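Local coordinates for protein precorrin-6A reductase (Rhodobacter capsulatus, PDB 4X7G) that catalyses the NADPH-dependent reduction of precorrin-6A, a step in cobalamin (vitamin B12) biosynthesis, and holds the reduced corrinoid product beside its nicotinamide cofactor, at residues D156-P161 / A169-G174; A117-A122 / I218-P223; R15-L20 / A27-A32. All blocks are in the same frame, centred on the assembly; numbering follows the deposited sequence. Where two conformers were deposited one is given.

Overall arrangement
Contact 3 comes first along the chain: after helix 11-22 the chain turns back, and strand 27-31 packs against the helix, closing a short loop within the first beta-alpha-beta unit of the parallel sheet that begins with strand 4-7 and takes strand 229-231 at one edge, at the NADP adenine. Contact 2 then opens at helix 116-122 and closes about a hundred residues later on strand 216-220, spanning most of the second parallel sheet. Nested inside that long loop, contact 1 folds the connection after strand 149-154 against edge strand 167-171. Contacts 1 and 2 thus reach the same sheet, their centres 22 Å apart, whereas contact 3 belongs to the other one. The corrinoid touches segments of contacts 1 and 3.

Contact 1 of 3, residues D156-P161 / A169-G174; sequences DPPEGP and AVIARG. With 3Y8 (3-[(1R,2S,3S,7S,11S,16S,17R,18R,19R)-2,7,12,18-tetrakis(2-hydroxy-2-oxoethyl)-3,13-bis(3-hydroxy-3-oxopropyl)-1,2,5,7,11,17-hexamethyl-17-(3-oxidanyl-3-oxidanylidene-prop-1-enyl)-3,6,8,10,15,16,18,19,21,24-decahydrocorrin-8-yl]propanoic acid), chain C.
Ile171 meets Pro157 and Pro158 with both of its branches. The Pro157 side chain runs at about a right angle to that of Ile171, and its CD lies 4.0 Å from Ile171 CG2, while the longer branch reaches past it, with Ile171 CD1 3.8 Å from Pro157 CA. Ile171 CD1 also meets CD of the Pro158 ring, at 4.0 Å. This division follows from the first torsion of Ile171 (chi1 -51°), which sets CG2 opposite the backbone N and CG1 opposite the carbonyl carbon. No direct hydrogen bond joins the segments, but one water does, donating to Asp156 OD1 and accepting from Arg173 NH2; Asp156 OD2 accepts from the Gly36 amide. Arg173, its chain bent at chi3 (31°), presents one edge of its guanidinium to a corrinoid carboxylate, which lies near the guanidinium plane. The pairing is two-pronged: Arg173 NE bonds to 3Y8 O23 at 2.9 Å and Arg173 NH2 to 3Y8 O22 at 2.8 Å. The water-linked Asp156 probably helps to orient this arginine. A proline-rich surface loop thus packs on the last residue of the edge strand of a Rossmann-like sheet, and just beyond that strand lies a carboxylate-binding arginine of the tetrapyrrole pocket.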
loop_
_atom_site.group_PDB
_atom_site.type_symbol
_atom_site.label_atom_id
_atom_site.label_comp_id
_atom_site.label_asym_id
_atom_site.label_seq_id
_atom_site.Cartn_x
_atom_site.Cartn_y
_atom_site.Cartn_z
ATOM N N ASP A 156 -13.736 5.276 2.106
ATOM C CA ASP A 156 -14.776 6.303 2.514
ATOM C C ASP A 156 -15.845 6.360 1.477
ATOM O O ASP A 156 -15.611 6.179 0.298
ATOM C CB ASP A 156 -14.155 7.630 2.641
ATOM C CG ASP A 156 -13.110 7.657 3.783
ATOM O OD1 ASP A 156 -13.366 7.189 4.846
ATOM O OD2 ASP A 156 -12.045 8.182 3.579
ATOM N N PRO A 157 -17.073 6.726 1.889
ATOM C CA PRO A 157 -18.080 6.925 0.845
ATOM C C PRO A 157 -17.694 8.026 -0.150
ATOM O O PRO A 157 -17.148 9.039 0.268
ATOM C CB PRO A 157 -19.374 7.298 1.623
ATOM C CG PRO A 157 -19.116 6.944 3.045
ATOM C CD PRO A 157 -17.610 6.845 3.235
ATOM N N PRO A 158 -17.973 7.867 -1.444
ATOM C CA PRO A 158 -17.688 8.918 -2.424
ATOM C C PRO A 158 -18.515 10.183 -2.153
ATOM O O PRO A 158 -19.592 10.089 -1.644
ATOM C CB PRO A 158 -18.065 8.292 -3.767
ATOM C CG PRO A 158 -18.890 7.115 -3.464
ATOM C CD PRO A 158 -18.636 6.707 -2.037
ATOM N N GLU A 159 -17.946 11.344 -2.476
ATOM C CA GLU A 159 -18.715 12.592 -2.360
ATOM C C GLU A 159 -19.161 12.847 -3.786
ATOM O O GLU A 159 -20.331 12.591 -4.148
ATOM C CB GLU A 159 -17.875 13.698 -1.703
ATOM C CG GLU A 159 -17.788 13.490 -0.185
ATOM C CD GLU A 159 -16.395 13.713 0.390
ATOM O OE1 GLU A 159 -15.707 14.684 -0.021
ATOM O OE2 GLU A 159 -15.997 12.917 1.269
ATOM N N GLY A 160 -18.193 13.153 -4.637
ATOM C CA GLY A 160 -18.489 13.329 -6.076
ATOM C C GLY A 160 -19.142 12.162 -6.853
ATOM O O GLY A 160 -19.135 10.997 -6.425
ATOM N N PRO A 161 -19.705 12.480 -8.019
ATOM C CA PRO A 161 -20.125 11.466 -8.922
ATOM C C PRO A 161 -18.903 10.560 -9.264
ATOM O O PRO A 161 -17.716 11.015 -9.346
ATOM C CB PRO A 161 -20.559 12.226 -10.200
ATOM C CG PRO A 161 -20.149 13.666 -10.038
ATOM C CD PRO A 161 -19.571 13.823 -8.655
ATOM N N ALA A 169 -20.009 0.572 -5.452
ATOM C CA ALA A 169 -18.908 0.536 -4.476
ATOM C C ALA A 169 -19.252 -0.181 -3.198
ATOM O O ALA A 169 -20.321 0.160 -2.581
ATOM C CB ALA A 169 -18.466 1.892 -4.191
ATOM N N VAL A 170 -18.342 -0.955 -2.685
ATOM C CA VAL A 170 -18.396 -1.393 -1.280
ATOM C C VAL A 170 -17.515 -0.481 -0.486
ATOM O O VAL A 170 -16.443 -0.089 -0.948
ATOM C CB VAL A 170 -17.986 -2.832 -1.139
ATOM C CG1 VAL A 170 -18.899 -3.743 -1.933
ATOM C CG2 VAL A 170 -16.631 -3.130 -1.525
ATOM N N ILE A 171 -17.959 -0.067 0.681
ATOM C CA ILE A 171 -17.199 0.844 1.546
ATOM C C ILE A 171 -16.558 -0.007 2.637
ATOM O O ILE A 171 -17.252 -0.585 3.484
ATOM C CB ILE A 171 -18.075 1.955 2.146
ATOM C CG1 ILE A 171 -18.859 2.631 1.054
ATOM C CG2 ILE A 171 -17.221 2.903 2.954
ATOM C CD1 ILE A 171 -18.056 3.199 -0.105
ATOM N N ALA A 172 -15.256 -0.186 2.576
ATOM C CA ALA A 172 -14.521 -1.105 3.463
ATOM C C ALA A 172 -13.088 -0.798 3.475
ATOM O O ALA A 172 -12.559 -0.285 2.469
ATOM C CB ALA A 172 -14.720 -2.545 3.047
ATOM N N ARG A 173 -12.403 -1.122 4.558
ATOM C CA ARG A 173 -10.939 -1.016 4.561
ATOM C C ARG A 173 -10.474 -2.378 5.054
ATOM O O ARG A 173 -11.162 -3.108 5.783
ATOM C CB ARG A 173 -10.421 0.171 5.445
ATOM C CG ARG A 173 -10.778 -0.052 6.853
ATOM C CD ARG A 173 -10.213 0.941 7.917
ATOM N NE ARG A 173 -9.908 2.326 7.745
ATOM C CZ ARG A 173 -10.748 3.375 7.797
ATOM N NH1 ARG A 173 -12.083 3.290 7.805
ATOM N NH2 ARG A 173 -10.192 4.537 7.686
ATOM N N GLY A 174 -9.285 -2.717 4.654
ATOM C CA GLY A 174 -8.704 -4.002 5.049
ATOM C C GLY A 174 -8.072 -3.939 6.454
ATOM O O GLY A 174 -8.268 -2.931 7.158
HETATM C C48 3Y8 C . -4.695 5.895 4.514
HETATM C C47 3Y8 C . -5.435 3.694 6.719
HETATM C C43 3Y8 C . -3.717 -1.968 8.534
HETATM C C42 3Y8 C . -4.541 -1.690 7.207
HETATM C C41 3Y8 C . -3.463 -1.424 6.173
HETATM C C38 3Y8 C . -1.942 -2.433 2.708
HETATM C C37 3Y8 C . -3.029 -3.168 3.389
HETATM C C36 3Y8 C . -5.349 -3.321 4.329
HETATM C C35 3Y8 C . -5.152 -3.373 1.204
HETATM C C32 3Y8 C . -8.292 -4.356 -2.360
HETATM C C31 3Y8 C . -7.008 -3.425 -2.434
HETATM C C2 3Y8 C . -5.396 -0.391 -1.987
HETATM C C1 3Y8 C . -5.685 0.709 -0.905
HETATM C C4 3Y8 C . -5.340 -1.264 0.242
HETATM C C5 3Y8 C . -5.112 -2.020 1.328
HETATM C C7 3Y8 C . -4.307 -2.308 3.757
HETATM C C8 3Y8 C . -4.061 -1.252 4.781
HETATM C C6 3Y8 C . -4.795 -1.556 2.657
HETATM C C3 3Y8 C . -5.642 -1.688 -1.195
HETATM C C11 3Y8 C . -5.618 2.212 4.570
HETATM C C12 3Y8 C . -5.396 3.497 5.196
HETATM C C13 3Y8 C . -5.144 4.446 4.304
HETATM C C14 3Y8 C . -5.257 3.844 2.988
HETATM C C15 3Y8 C . -5.078 4.527 1.804
HETATM C C16 3Y8 C . -5.193 3.812 0.529
HETATM C C17 3Y8 C . -5.333 4.482 -0.811
HETATM C C18 3Y8 C . -5.475 3.248 -1.758
HETATM C C19 3Y8 C . -4.880 2.012 -0.953
HETATM C C20 3Y8 C . -7.188 0.987 -0.789
HETATM C C21 3Y8 C . -6.919 3.926 7.236
HETATM C C24 3Y8 C . -6.956 1.578 4.966
HETATM C C25 3Y8 C . -6.312 -0.297 -3.220
HETATM C C26 3Y8 C . -3.909 -0.389 -2.370
HETATM O O59 3Y8 C . -10.360 4.441 -0.604
HETATM C C57 3Y8 C . -9.283 5.124 -0.325
HETATM O O58 3Y8 C . -9.211 6.343 -0.018
HETATM C C56 3Y8 C . -7.997 4.380 -0.567
HETATM C C55 3Y8 C . -6.733 5.260 -0.828
HETATM C C54 3Y8 C . -4.160 5.371 -1.148
HETATM C C60 3Y8 C . -4.774 3.315 -3.113
HETATM C C61 3Y8 C . -5.311 4.249 -4.095
HETATM O O62 3Y8 C . -4.545 4.488 -5.104
HETATM O O63 3Y8 C . -6.464 4.750 -3.980
HETATM N N24 3Y8 C . -4.858 2.514 0.430
HETATM N N23 3Y8 C . -5.559 2.528 3.168
HETATM C C49 3Y8 C . -3.166 5.977 4.412
HETATM C C50 3Y8 C . -2.547 7.310 4.674
HETATM O O51 3Y8 C . -3.264 8.317 4.874
HETATM O O52 3Y8 C . -1.266 7.277 4.777
HETATM O O23 3Y8 C . -7.238 3.263 8.244
HETATM O O22 3Y8 C . -7.612 4.702 6.623
HETATM C C10 3Y8 C . -4.404 1.285 4.903
HETATM C C9 3Y8 C . -4.487 -0.073 4.296
HETATM N N22 3Y8 C . -4.985 -0.265 3.001
HETATM O O44 3Y8 C . -3.291 -3.126 8.648
HETATM O O45 3Y8 C . -3.755 -1.136 9.342
HETATM O O39 3Y8 C . -0.775 -2.849 2.994
HETATM O O40 3Y8 C . -2.211 -1.614 1.832
HETATM N N21 3Y8 C . -5.370 0.021 0.340
HETATM C C27 3Y8 C . -3.514 -1.565 -3.310
HETATM O O28 3Y8 C . -3.671 -1.366 -4.521
HETATM O O29 3Y8 C . -3.084 -2.614 -2.839
HETATM C C30 3Y8 C . -6.987 -2.480 -1.272
HETATM O O34 3Y8 C . -9.401 -3.712 -2.452
HETATM O O33 3Y8 C . -7.940 -5.535 -2.389
HETATM O O HOH W 1 -11.977 6.910 7.073
#

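Contact 2 of 3, residues A117-A122 / I218-P223; sequences AAAVAA and ILIDRP
Helix 116-122 packs on one face of the second parallel sheet, where it runs nearly antiparallel to strand 216-220, as expected of the layered alpha/beta packing of a Rossmann-like domain. The axes of the short segments make an angle of 168° and approach to 8.8 Å, a close spacing that goes with the small alanine side chains on the helix. Ala119 and Ala122, one helical turn apart, direct their methyls at the strand. The first is received by two isoleucines: Ala119 CB lies 3.9 Å from Ile218 CG2 and 4.0 Å from Ile220 CG1. Ala122 CB touches the other branch of the first isoleucine, 4.0 Å from Ile218 CD1. Ile218 therefore works with both arms. With CG2 opposite the backbone N and CG1 beside it (chi1 -65°), the methyl branch falls on Ala119, and the extended second torsion (chi2 162°) carries CD1 on to Ala122. Ile220 approaches from farther along the strand, bringing CG1 and CD1 to the same Ala119 methyl. The interface between the segments is wholly apolar and has no hydrogen bond across it. Val194 of the central strand 192-196 touches both Ala119 and Ile220 and continues the apolar layer beneath the helix, while Leu123, the residue after Ala122, adds to the packing on Ile218. The backbone of Ile218 meanwhile bonds to Val193 and Ala195 in that neighbouring strand. Alanines of a helix set against branched side chains of a parallel strand form a helix-on-sheet core of the Rossmann type.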
loop_
_atom_site.group_PDB
_atom_site.type_symbol
_atom_site.label_atom_id
_atom_site.label_comp_id
_atom_site.label_asym_id
_atom_site.label_seq_id
_atom_site.Cartn_x
_atom_site.Cartn_y
_atom_site.Cartn_z
ATOM N N ALA A 117 -2.801 2.366 -16.867
ATOM C CA ALA A 117 -3.375 2.548 -18.223
ATOM C C ALA A 117 -3.319 1.254 -19.073
ATOM O O ALA A 117 -4.193 0.928 -19.809
ATOM C CB ALA A 117 -2.691 3.704 -19.007
ATOM N N ALA A 118 -2.271 0.496 -18.883
ATOM C CA ALA A 118 -2.163 -0.783 -19.581
ATOM C C ALA A 118 -3.150 -1.815 -19.048
ATOM O O ALA A 118 -3.654 -2.673 -19.762
ATOM C CB ALA A 118 -0.768 -1.334 -19.508
ATOM N N ALA A 119 -3.537 -1.724 -17.742
ATOM C CA ALA A 119 -4.549 -2.579 -17.244
ATOM C C ALA A 119 -5.906 -2.277 -17.865
ATOM O O ALA A 119 -6.685 -3.141 -18.180
ATOM C CB ALA A 119 -4.653 -2.445 -15.690
ATOM N N VAL A 120 -6.172 -0.933 -18.066
ATOM C CA VAL A 120 -7.384 -0.579 -18.742
ATOM C C VAL A 120 -7.411 -1.189 -20.164
ATOM O O VAL A 120 -8.395 -1.793 -20.573
ATOM C CB VAL A 120 -7.499 0.964 -18.912
ATOM C CG1 VAL A 120 -8.828 1.267 -19.585
ATOM C CG2 VAL A 120 -7.441 1.703 -17.577
ATOM N N ALA A 121 -6.284 -1.049 -20.890
ATOM C CA ALA A 121 -6.168 -1.627 -22.258
ATOM C C ALA A 121 -6.265 -3.092 -22.273
ATOM O O ALA A 121 -6.564 -3.670 -23.329
ATOM C CB ALA A 121 -4.899 -1.132 -22.882
ATOM N N ALA A 122 -5.987 -3.809 -21.173
ATOM C CA ALA A 122 -6.051 -5.254 -21.091
ATOM C C ALA A 122 -7.402 -5.810 -21.014
ATOM O O ALA A 122 -7.623 -7.004 -21.248
ATOM C CB ALA A 122 -5.180 -5.749 -19.915
ATOM N N ILE A 218 -5.545 -9.311 -13.709
ATOM C CA ILE A 218 -4.651 -8.400 -14.450
ATOM C C ILE A 218 -3.860 -7.686 -13.398
ATOM O O ILE A 218 -4.437 -6.944 -12.594
ATOM C CB ILE A 218 -5.458 -7.443 -15.274
ATOM C CG1 ILE A 218 -6.226 -8.189 -16.358
ATOM C CG2 ILE A 218 -4.597 -6.346 -15.908
ATOM C CD1 ILE A 218 -7.388 -7.440 -16.972
ATOM N N LEU A 219 -2.583 -7.982 -13.295
ATOM C CA LEU A 219 -1.702 -7.583 -12.193
ATOM C C LEU A 219 -0.746 -6.522 -12.659
ATOM O O LEU A 219 0.019 -6.737 -13.631
ATOM C CB LEU A 219 -0.952 -8.853 -11.667
ATOM C CG LEU A 219 -0.166 -8.661 -10.429
ATOM C CD1 LEU A 219 -1.022 -8.315 -9.252
ATOM C CD2 LEU A 219 0.647 -9.914 -10.162
ATOM N N ILE A 220 -0.754 -5.385 -11.996
ATOM C CA ILE A 220 0.040 -4.252 -12.421
ATOM C C ILE A 220 1.412 -4.339 -11.687
ATOM O O ILE A 220 1.520 -4.452 -10.458
ATOM C CB ILE A 220 -0.642 -2.951 -12.047
ATOM C CG1 ILE A 220 -2.036 -2.873 -12.727
ATOM C CG2 ILE A 220 0.193 -1.756 -12.453
ATOM C CD1 ILE A 220 -3.025 -2.007 -12.043
ATOM N N ASP A 221 2.480 -4.286 -12.493
ATOM C CA ASP A 221 3.821 -4.291 -11.939
ATOM C C ASP A 221 4.095 -3.006 -11.177
ATOM O O ASP A 221 3.598 -1.940 -11.425
ATOM C CB ASP A 221 4.785 -4.470 -13.144
ATOM C CG ASP A 221 4.634 -5.850 -13.828
ATOM O OD1 ASP A 221 4.205 -6.843 -13.220
ATOM O OD2 ASP A 221 5.092 -5.855 -14.951
ATOM N N ARG A 222 5.025 -3.163 -10.166
ATOM C CA ARG A 222 5.380 -2.042 -9.346
ATOM C C ARG A 222 6.092 -0.903 -10.123
ATOM O O ARG A 222 6.807 -1.217 -11.082
ATOM C CB ARG A 222 6.312 -2.492 -8.232
ATOM C CG ARG A 222 5.601 -3.274 -7.147
ATOM C CD ARG A 222 6.599 -3.869 -6.223
ATOM N NE ARG A 222 5.965 -4.604 -5.128
ATOM C CZ ARG A 222 6.630 -5.218 -4.160
ATOM N NH1 ARG A 222 7.979 -5.194 -4.152
ATOM N NH2 ARG A 222 6.010 -5.784 -3.186
ATOM N N PRO A 223 5.917 0.338 -9.697
ATOM C CA PRO A 223 6.540 1.496 -10.343
ATOM C C PRO A 223 8.021 1.555 -9.877
ATOM O O PRO A 223 8.400 1.037 -8.847
ATOM C CB PRO A 223 5.766 2.683 -9.785
ATOM C CG PRO A 223 5.323 2.225 -8.409
ATOM C CD PRO A 223 5.036 0.773 -8.556
#

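Contact 3 of 3, residues R15-L20 / A27-A32; sequences RLAKTL and AVFSYA. With NAP (NADP nicotinamide-adenine-dinucleotide phosphate), chain B.
With CG opposite the backbone N (chi1 -169°), the Phe29 ring extends from strand 27-31 toward helix 11-22 and meets the methyl of Ala17. The same kind of first torsion in the next residue (Ser30 chi1 -178°) carries OG to the adenine of NADP. On the helix side, Ala17 CB approaches the Phe29 ring obliquely, 3.8 Å from Phe29 CD2 and almost as near to Phe29 CE2. One turn later Leu20 makes a looser apolar contact, its CD1 4.4 Å from Ala27 CB. Leu20 also touches Leu4 and Val6 of strand 4-7, placing the helix over both strands of this beta-alpha-beta unit.

The rings of Phe29 and Tyr31 meet edge to face: Phe29 CE1 sits over the centre of the Tyr31 ring, 3.6 Å above its plane. The hydroxyl of Tyr31 is hydrogen-bonded to Val39 and Gln41, which fixes the far end of that ring.

At the C-terminal end of the strand the contact turns polar. Ser30 grips the adenine twice: Ser30 OG donates to NAP N1A at 2.8 Å, and NAP N6A donates to the backbone Ser30 O at 3.1 Å, with an angle at the hydrogen of 158°. Arg46 forms a further hydrogen bond to Ser30 OG. Ala32 CB lies 3.5 Å from NAP C4A, against the purine, and the Ala32 amide is hydrogen-bonded to a carboxylate of the corrinoid.

Alternation along the strand separates these tasks, Ala27 and Phe29 facing the helix while Ser30 reads the adenine. The amino donor and ring-nitrogen acceptor are both matched, a pairing consistent with selection for adenine, while the next residues link the cofactor site to the corrinoid pocket.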
loop_
_atom_site.group_PDB
_atom_site.type_symbol
_atom_site.label_atom_id
_atom_site.label_comp_id
_atom_site.label_asym_id
_atom_site.label_seq_id
_atom_site.Cartn_x
_atom_site.Cartn_y
_atom_site.Cartn_z
ATOM N N ARG A 15 2.086 -3.687 11.625
ATOM C CA ARG A 15 2.764 -4.721 12.365
ATOM C C ARG A 15 4.050 -4.168 12.931
ATOM O O ARG A 15 4.413 -4.502 14.105
ATOM C CB ARG A 15 3.032 -5.885 11.472
ATOM C CG ARG A 15 1.753 -6.630 11.081
ATOM C CD ARG A 15 2.116 -7.888 10.266
ATOM N NE ARG A 15 0.890 -8.630 9.909
ATOM C CZ ARG A 15 0.792 -9.647 9.016
ATOM N NH1 ARG A 15 1.842 -10.098 8.305
ATOM N NH2 ARG A 15 -0.414 -10.200 8.863
ATOM N N LEU A 16 4.750 -3.342 12.162
ATOM C CA LEU A 16 5.987 -2.749 12.675
ATOM C C LEU A 16 5.692 -1.804 13.847
ATOM O O LEU A 16 6.418 -1.792 14.850
ATOM C CB LEU A 16 6.679 -1.998 11.571
ATOM C CG LEU A 16 7.963 -1.262 12.002
ATOM C CD1 LEU A 16 9.008 -2.172 12.634
ATOM C CD2 LEU A 16 8.517 -0.504 10.805
ATOM N N ALA A 17 4.649 -1.014 13.713
ATOM C CA ALA A 17 4.278 -0.059 14.815
ATOM C C ALA A 17 4.001 -0.830 16.080
ATOM O O ALA A 17 4.467 -0.414 17.171
ATOM C CB ALA A 17 3.083 0.719 14.416
ATOM N N LYS A 18 3.316 -1.944 16.028
ATOM C CA LYS A 18 3.048 -2.767 17.191
ATOM C C LYS A 18 4.324 -3.280 17.774
ATOM O O LYS A 18 4.492 -3.244 19.030
ATOM C CB LYS A 18 2.116 -3.852 16.815
ATOM C CG LYS A 18 1.877 -4.721 18.024
ATOM C CD LYS A 18 1.055 -5.960 17.875
ATOM C CE LYS A 18 1.125 -6.852 19.138
ATOM N NZ LYS A 18 1.044 -6.063 20.434
ATOM N N THR A 19 5.234 -3.775 16.964
ATOM C CA THR A 19 6.504 -4.272 17.410
ATOM C C THR A 19 7.324 -3.181 18.116
ATOM O O THR A 19 7.998 -3.387 19.132
ATOM C CB THR A 19 7.272 -4.839 16.184
ATOM O OG1 THR A 19 6.516 -5.971 15.706
ATOM C CG2 THR A 19 8.666 -5.265 16.513
ATOM N N LEU A 20 7.419 -2.039 17.487
ATOM C CA LEU A 20 8.179 -0.886 18.002
ATOM C C LEU A 20 7.621 -0.439 19.350
ATOM O O LEU A 20 8.366 -0.156 20.293
ATOM C CB LEU A 20 8.264 0.244 17.034
ATOM C CG LEU A 20 8.991 -0.049 15.757
ATOM C CD1 LEU A 20 8.882 1.143 14.826
ATOM C CD2 LEU A 20 10.415 -0.454 15.993
ATOM N N ALA A 27 9.335 6.461 18.767
ATOM C CA ALA A 27 8.970 6.407 17.348
ATOM C C ALA A 27 7.731 7.196 17.088
ATOM O O ALA A 27 6.814 7.223 17.963
ATOM C CB ALA A 27 8.727 4.968 16.901
ATOM N N VAL A 28 7.603 7.751 15.886
ATOM C CA VAL A 28 6.395 8.442 15.355
ATOM C C VAL A 28 5.918 7.663 14.145
ATOM O O VAL A 28 6.768 7.256 13.321
ATOM C CB VAL A 28 6.768 9.890 14.966
ATOM C CG1 VAL A 28 5.585 10.518 14.241
ATOM C CG2 VAL A 28 7.186 10.727 16.170
ATOM N N PHE A 29 4.621 7.504 13.997
ATOM C CA PHE A 29 4.000 6.928 12.838
ATOM C C PHE A 29 3.446 7.987 11.966
ATOM O O PHE A 29 2.830 8.969 12.489
ATOM C CB PHE A 29 2.895 6.000 13.324
ATOM C CG PHE A 29 2.305 5.115 12.238
ATOM C CD1 PHE A 29 1.345 5.545 11.394
ATOM C CD2 PHE A 29 2.707 3.800 12.159
ATOM C CE1 PHE A 29 0.791 4.690 10.420
ATOM C CE2 PHE A 29 2.145 2.976 11.188
ATOM C CZ PHE A 29 1.194 3.404 10.405
ATOM N N SER A 30 3.540 7.913 10.642
ATOM C CA SER A 30 3.046 8.928 9.755
ATOM C C SER A 30 2.038 8.378 8.757
ATOM O O SER A 30 2.390 7.480 7.951
ATOM C CB SER A 30 4.175 9.569 9.013
ATOM O OG SER A 30 3.741 10.616 8.146
ATOM N N TYR A 31 0.850 8.999 8.699
ATOM C CA TYR A 31 -0.105 8.830 7.602
ATOM C C TYR A 31 -0.075 10.074 6.703
ATOM O O TYR A 31 0.096 11.170 7.166
ATOM C CB TYR A 31 -1.501 8.701 8.159
ATOM C CG TYR A 31 -1.885 7.414 8.819
ATOM C CD1 TYR A 31 -1.947 6.186 8.123
ATOM C CD2 TYR A 31 -2.329 7.345 10.176
ATOM C CE1 TYR A 31 -2.387 5.015 8.709
ATOM C CE2 TYR A 31 -2.747 6.180 10.759
ATOM C CZ TYR A 31 -2.866 5.049 9.998
ATOM O OH TYR A 31 -3.400 3.843 10.517
ATOM N N ALA A 32 -0.375 9.830 5.450
ATOM C CA ALA A 32 -0.561 10.927 4.498
ATOM C C ALA A 32 -1.840 11.729 4.750
ATOM O O ALA A 32 -1.876 12.910 4.353
ATOM C CB ALA A 32 -0.703 10.329 3.100
HETATM P PA NAP B . 2.339 8.923 -3.084
HETATM O O1A NAP B . 1.700 9.230 -4.431
HETATM O O2A NAP B . 3.561 8.305 -3.087
HETATM O O5B NAP B . 2.415 10.175 -2.193
HETATM C C5B NAP B . 1.979 11.507 -2.535
HETATM C C4B NAP B . 2.257 12.535 -1.465
HETATM O O4B NAP B . 1.460 12.175 -0.253
HETATM C C3B NAP B . 3.641 12.470 -0.875
HETATM O O3B NAP B . 4.563 13.166 -1.717
HETATM C C2B NAP B . 3.491 13.009 0.488
HETATM O O2B NAP B . 3.210 14.421 0.430
HETATM C C1B NAP B . 2.252 12.419 0.931
HETATM N N9A NAP B . 2.370 11.108 1.624
HETATM C C8A NAP B . 2.326 9.844 1.083
HETATM N N7A NAP B . 2.466 8.897 2.051
HETATM C C5A NAP B . 2.686 9.621 3.190
HETATM C C6A NAP B . 2.907 9.213 4.561
HETATM N N6A NAP B . 2.835 7.930 4.945
HETATM N N1A NAP B . 3.110 10.158 5.504
HETATM C C2A NAP B . 3.124 11.486 5.085
HETATM N N3A NAP B . 2.906 12.011 3.879
HETATM C C4A NAP B . 2.677 11.037 2.954
HETATM O O3 NAP B . 1.406 7.966 -2.182
HETATM P PN NAP B . -0.196 7.641 -2.200
HETATM O O1N NAP B . -0.508 6.572 -3.238
HETATM O O2N NAP B . -0.977 8.882 -2.242
HETATM O O5D NAP B . -0.362 6.869 -0.793
HETATM C C5D NAP B . -1.016 7.558 0.312
HETATM C C4D NAP B . -0.919 6.704 1.479
HETATM O O4D NAP B . -1.758 5.575 1.316
HETATM C C3D NAP B . 0.501 6.254 1.898
HETATM O O3D NAP B . 0.718 6.292 3.317
HETATM C C2D NAP B . 0.532 4.808 1.406
HETATM O O2D NAP B . 1.314 3.919 2.104
HETATM C C1D NAP B . -0.969 4.427 1.523
HETATM N N1N NAP B . -1.329 3.501 0.554
HETATM C C2N NAP B . -1.183 3.504 -0.618
HETATM C C3N NAP B . -1.672 2.334 -1.077
HETATM C C7N NAP B . -1.260 2.722 -2.477
HETATM O O7N NAP B . -0.668 3.908 -2.274
HETATM N N7N NAP B . -1.499 1.885 -3.581
HETATM C C4N NAP B . -2.262 1.248 -0.119
HETATM C C5N NAP B . -2.443 1.332 1.386
HETATM C C6N NAP B . -1.841 2.568 1.497
HETATM P P2B NAP B . 4.424 15.498 0.616
HETATM O O1X NAP B . 3.586 16.737 0.812
HETATM O O2X NAP B . 5.264 15.091 1.683
HETATM O O3X NAP B . 5.417 15.398 -0.581
#